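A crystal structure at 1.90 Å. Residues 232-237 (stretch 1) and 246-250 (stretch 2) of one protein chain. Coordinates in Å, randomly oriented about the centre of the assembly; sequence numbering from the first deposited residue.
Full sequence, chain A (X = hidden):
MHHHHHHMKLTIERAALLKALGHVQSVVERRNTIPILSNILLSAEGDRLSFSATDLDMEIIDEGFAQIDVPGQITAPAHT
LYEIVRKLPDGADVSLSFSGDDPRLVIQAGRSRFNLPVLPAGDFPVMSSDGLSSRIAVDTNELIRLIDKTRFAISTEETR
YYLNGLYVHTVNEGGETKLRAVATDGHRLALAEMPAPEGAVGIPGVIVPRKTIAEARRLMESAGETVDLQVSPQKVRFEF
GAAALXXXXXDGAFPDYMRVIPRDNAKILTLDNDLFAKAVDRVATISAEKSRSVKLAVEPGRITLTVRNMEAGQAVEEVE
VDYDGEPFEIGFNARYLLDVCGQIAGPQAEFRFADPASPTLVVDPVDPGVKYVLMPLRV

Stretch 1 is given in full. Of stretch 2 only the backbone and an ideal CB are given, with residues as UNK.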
ATOM      1  N   SER A 232      35.030  -7.747  -9.639  1.00 30.00           N
ATOM      2  CA  SER A 232      36.305  -7.993  -8.970  1.00 30.94           C
ATOM      3  C   SER A 232      35.951  -8.576  -7.598  1.00 31.32           C
ATOM      4  O   SER A 232      34.758  -8.581  -7.221  1.00 29.60           O
ATOM      5  CB  SER A 232      37.039  -6.683  -8.750  1.00 31.58           C
ATOM      6  OG  SER A 232      36.398  -5.917  -7.738  1.00 29.71           O
ATOM      7  N   PRO A 233      36.951  -8.995  -6.818  1.00 33.85           N
ATOM      8  CA  PRO A 233      36.598  -9.468  -5.445  1.00 33.87           C
ATOM      9  C   PRO A 233      36.086  -8.341  -4.507  1.00 33.42           C
ATOM     10  O   PRO A 233      35.557  -8.645  -3.470  1.00 32.88           O
ATOM     11  CB  PRO A 233      37.928 -10.057  -4.923  1.00 36.10           C
ATOM     12  CG  PRO A 233      38.782 -10.281  -6.154  1.00 36.71           C
ATOM     13  CD  PRO A 233      38.393  -9.190  -7.106  1.00 35.93           C
ATOM     14  N   GLN A 234      36.232  -7.072  -4.891  1.00 33.45           N
ATOM     15  CA  GLN A 234      35.768  -5.958  -4.079  1.00 34.23           C
ATOM     16  C   GLN A 234      34.545  -5.234  -4.628  1.00 31.34           C
ATOM     17  O   GLN A 234      33.908  -4.490  -3.895  1.00 30.20           O
ATOM     18  CB  GLN A 234      36.898  -4.943  -3.894  1.00 36.71           C
ATOM     19  CG  GLN A 234      38.123  -5.488  -3.193  1.00 40.99           C
ATOM     20  CD  GLN A 234      39.076  -6.282  -4.095  1.00 43.96           C
ATOM     21  OE1 GLN A 234      39.147  -6.063  -5.313  1.00 45.49           O
ATOM     22  NE2 GLN A 234      39.822  -7.204  -3.493  1.00 47.39           N
ATOM     23  N   LYS A 235      34.223  -5.418  -5.901  1.00 30.48           N
ATOM     24  CA  LYS A 235      33.184  -4.595  -6.574  1.00 30.38           C
ATOM     25  C   LYS A 235      32.450  -5.344  -7.638  1.00 27.70           C
ATOM     26  O   LYS A 235      32.968  -6.296  -8.225  1.00 27.57           O
ATOM     27  CB  LYS A 235      33.772  -3.353  -7.248  1.00 31.63           C
ATOM     28  CG  LYS A 235      34.442  -2.413  -6.277  1.00 35.31           C
ATOM     29  CD  LYS A 235      34.245  -0.981  -6.604  1.00 38.07           C
ATOM     30  CE  LYS A 235      34.207  -0.139  -5.333  1.00 39.80           C
ATOM     31  NZ  LYS A 235      35.530   0.373  -5.094  1.00 40.57           N
ATOM     32  N   VAL A 236      31.244  -4.887  -7.897  1.00 25.68           N
ATOM     33  CA  VAL A 236      30.452  -5.345  -9.008  1.00 25.74           C
ATOM     34  C   VAL A 236      29.883  -4.100  -9.701  1.00 25.06           C
ATOM     35  O   VAL A 236      29.599  -3.090  -9.042  1.00 23.43           O
ATOM     36  CB  VAL A 236      29.393  -6.373  -8.547  1.00 25.93           C
ATOM     37  CG1 VAL A 236      28.392  -5.800  -7.600  1.00 24.94           C
ATOM     38  CG2 VAL A 236      28.624  -6.921  -9.711  1.00 27.70           C
ATOM     39  N   ARG A 237      29.796  -4.146 -11.021  1.00 25.35           N
ATOM     40  CA  ARG A 237      29.225  -3.055 -11.817  1.00 25.26           C
ATOM     41  C   ARG A 237      28.275  -3.611 -12.868  1.00 25.37           C
ATOM     42  O   ARG A 237      28.610  -4.537 -13.620  1.00 24.80           O
ATOM     43  CB  ARG A 237      30.311  -2.217 -12.450  1.00 26.83           C
ATOM     44  CG  ARG A 237      29.839  -0.945 -13.165  1.00 27.44           C
ATOM     45  CD  ARG A 237      31.023  -0.060 -13.456  1.00 29.90           C
ATOM     46  NE  ARG A 237      30.609   1.167 -14.095  1.00 31.21           N
ATOM     47  CZ  ARG A 237      30.323   1.316 -15.377  1.00 34.69           C
ATOM     48  NH1 ARG A 237      30.476   0.300 -16.236  1.00 37.87           N
ATOM     49  NH2 ARG A 237      29.979   2.533 -15.828  1.00 35.72           N
ATOM     50  N   UNK A 246      27.326   0.745  -9.622  1.00 20.97           N
ATOM     51  CA  UNK A 246      28.585   0.182  -9.118  1.00 20.97           C
ATOM     52  C   UNK A 246      28.405  -0.048  -7.622  1.00 21.25           C
ATOM     53  O   UNK A 246      27.918   0.850  -6.904  1.00 20.78           O
ATOM     54  CB  UNK A 246      29.775   1.101  -9.402  1.00 20.97           C
ATOM     55  N   UNK A 247      28.793  -1.226  -7.124  1.00 20.63           N
ATOM     56  CA  UNK A 247      28.553  -1.575  -5.707  1.00 20.61           C
ATOM     57  C   UNK A 247      29.714  -2.298  -5.081  1.00 21.91           C
ATOM     58  O   UNK A 247      30.395  -3.140  -5.737  1.00 21.41           O
ATOM     59  CB  UNK A 247      27.299  -2.442  -5.576  1.00 20.61           C
ATOM     60  N   UNK A 248      29.938  -2.020  -3.790  1.00 22.87           N
ATOM     61  CA  UNK A 248      30.747  -2.931  -2.959  1.00 24.45           C
ATOM     62  C   UNK A 248      30.066  -4.309  -2.901  1.00 23.67           C
ATOM     63  O   UNK A 248      28.861  -4.440  -3.150  1.00 21.00           O
ATOM     64  CB  UNK A 248      30.933  -2.364  -1.550  1.00 24.45           C
ATOM     65  N   UNK A 249      30.875  -5.301  -2.541  1.00 24.12           N
ATOM     66  CA  UNK A 249      30.390  -6.672  -2.359  1.00 25.57           C
ATOM     67  C   UNK A 249      30.576  -7.016  -0.899  1.00 26.45           C
ATOM     68  O   UNK A 249      31.323  -6.358  -0.209  1.00 28.38           O
ATOM     69  CB  UNK A 249      31.121  -7.666  -3.263  1.00 25.57           C
ATOM     70  N   UNK A 250      29.843  -7.988  -0.401  1.00 26.77           N
ATOM     71  CA  UNK A 250      29.993  -8.373   0.990  1.00 28.64           C
ATOM     72  C   UNK A 250      31.309  -9.158   1.166  1.00 31.78           C
ATOM     73  O   UNK A 250      31.530 -10.134   0.472  1.00 30.56           O
ATOM     74  CB  UNK A 250      28.793  -9.203   1.450  1.00 28.64           C
TER

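The two stretches run antiparallel, with an angle of 159° between their strand directions, and the pairing is anchored at one place: Val 236 N donates to the backbone O of position 247 at 2.9 Å, and the backbone N of 247 donates to Val 236 O at 2.8 Å. These bonds fix the register and leave the sequence to the CB directions.

Position 246 has extended angles (-112/133), and its CB shares a sheet face with the side chain of Arg 237, lying 4.3 Å from Arg 237 CG. The long aliphatic run of the arginine offers a flank to lie against. A beta-branched residue suits the extended backbone; valine, isoleucine or threonine would all be reasonable, with a hydroxyl offering some polarity near the guanidinium. The deposited residue is Thr 246, with chi1 in the m well. Its OG1 lies 3.4 Å from Arg 237 CD and at the edge of the guanidinium, near its plane, while its CG2 comes within 4.3 Å of Lys 235 CD.

Position 247 points to the other face, the one Val 236 uses, and its CB is 4.1 Å from Val 236 CG1. An apolar residue could extend that contact, and a small one would also fit. It is Ser 247. Its t rotamer lets OG donate to the O of position 248 at 2.6 Å, so the hydroxyl bonds within its own stretch, and it is also bonded elsewhere in the structure.

At 248 the CB points away from stretch 1, and the closest side-chain atom visible there, Lys 235 CE, is 5.5 Å from it. Many residues would do, polar ones especially. Lys 248 takes the place with an extended chain, chi2 to chi4 all t.

Position 249 is where the CB points toward stretch 1. Its backbone N gives a weak hydrogen bond to Gln 234 O at 3.4 Å, and its CB faces the backbone of the turn, 4.5 Å from Pro 233 O and 4.7 Å from Lys 235 N, with Val 236 CG1 offering an apolar surface nearby. A medium apolar side chain is the natural choice: valine, isoleucine or perhaps leucine. Val 249, chi1 m, places CG1 4.1 Å from Val 236 CG1 and CG2 3.2 Å from Pro 233 O, so its two methyls reach different parts of stretch 1.

Position 250 points away, with nothing of stretch 1 within 5.5 Å of its CB, so this contact sets no preference; the residue is Ile 250.

Stretch 2 246-250: TSKVI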
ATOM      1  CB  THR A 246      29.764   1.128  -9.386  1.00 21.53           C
ATOM      2  OG1 THR A 246      29.771   1.541 -10.756  1.00 20.18           O
ATOM      3  CG2 THR A 246      31.052   0.472  -9.024  1.00 22.10           C
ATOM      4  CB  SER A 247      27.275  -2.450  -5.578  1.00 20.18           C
ATOM      5  OG  SER A 247      27.062  -2.911  -4.239  1.00 20.44           O
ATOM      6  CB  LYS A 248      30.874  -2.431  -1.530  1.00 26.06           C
ATOM      7  CG  LYS A 248      31.646  -1.123  -1.400  1.00 27.86           C
ATOM      8  CD  LYS A 248      31.536  -0.598   0.014  1.00 30.10           C
ATOM      9  CE  LYS A 248      32.225   0.757   0.088  1.00 32.85           C
ATOM     10  NZ  LYS A 248      32.105   1.341   1.444  1.00 35.01           N
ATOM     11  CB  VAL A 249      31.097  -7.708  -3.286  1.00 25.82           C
ATOM     12  CG1 VAL A 249      30.808  -7.403  -4.769  1.00 25.37           C
ATOM     13  CG2 VAL A 249      32.533  -7.816  -3.009  1.00 27.03           C
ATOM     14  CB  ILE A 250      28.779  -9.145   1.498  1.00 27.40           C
ATOM     15  CG1 ILE A 250      27.579  -8.208   1.487  1.00 26.91           C
ATOM     16  CG2 ILE A 250      29.064  -9.710   2.889  1.00 28.61           C
ATOM     17  CD1 ILE A 250      26.250  -8.835   1.741  1.00 26.61           C
TER
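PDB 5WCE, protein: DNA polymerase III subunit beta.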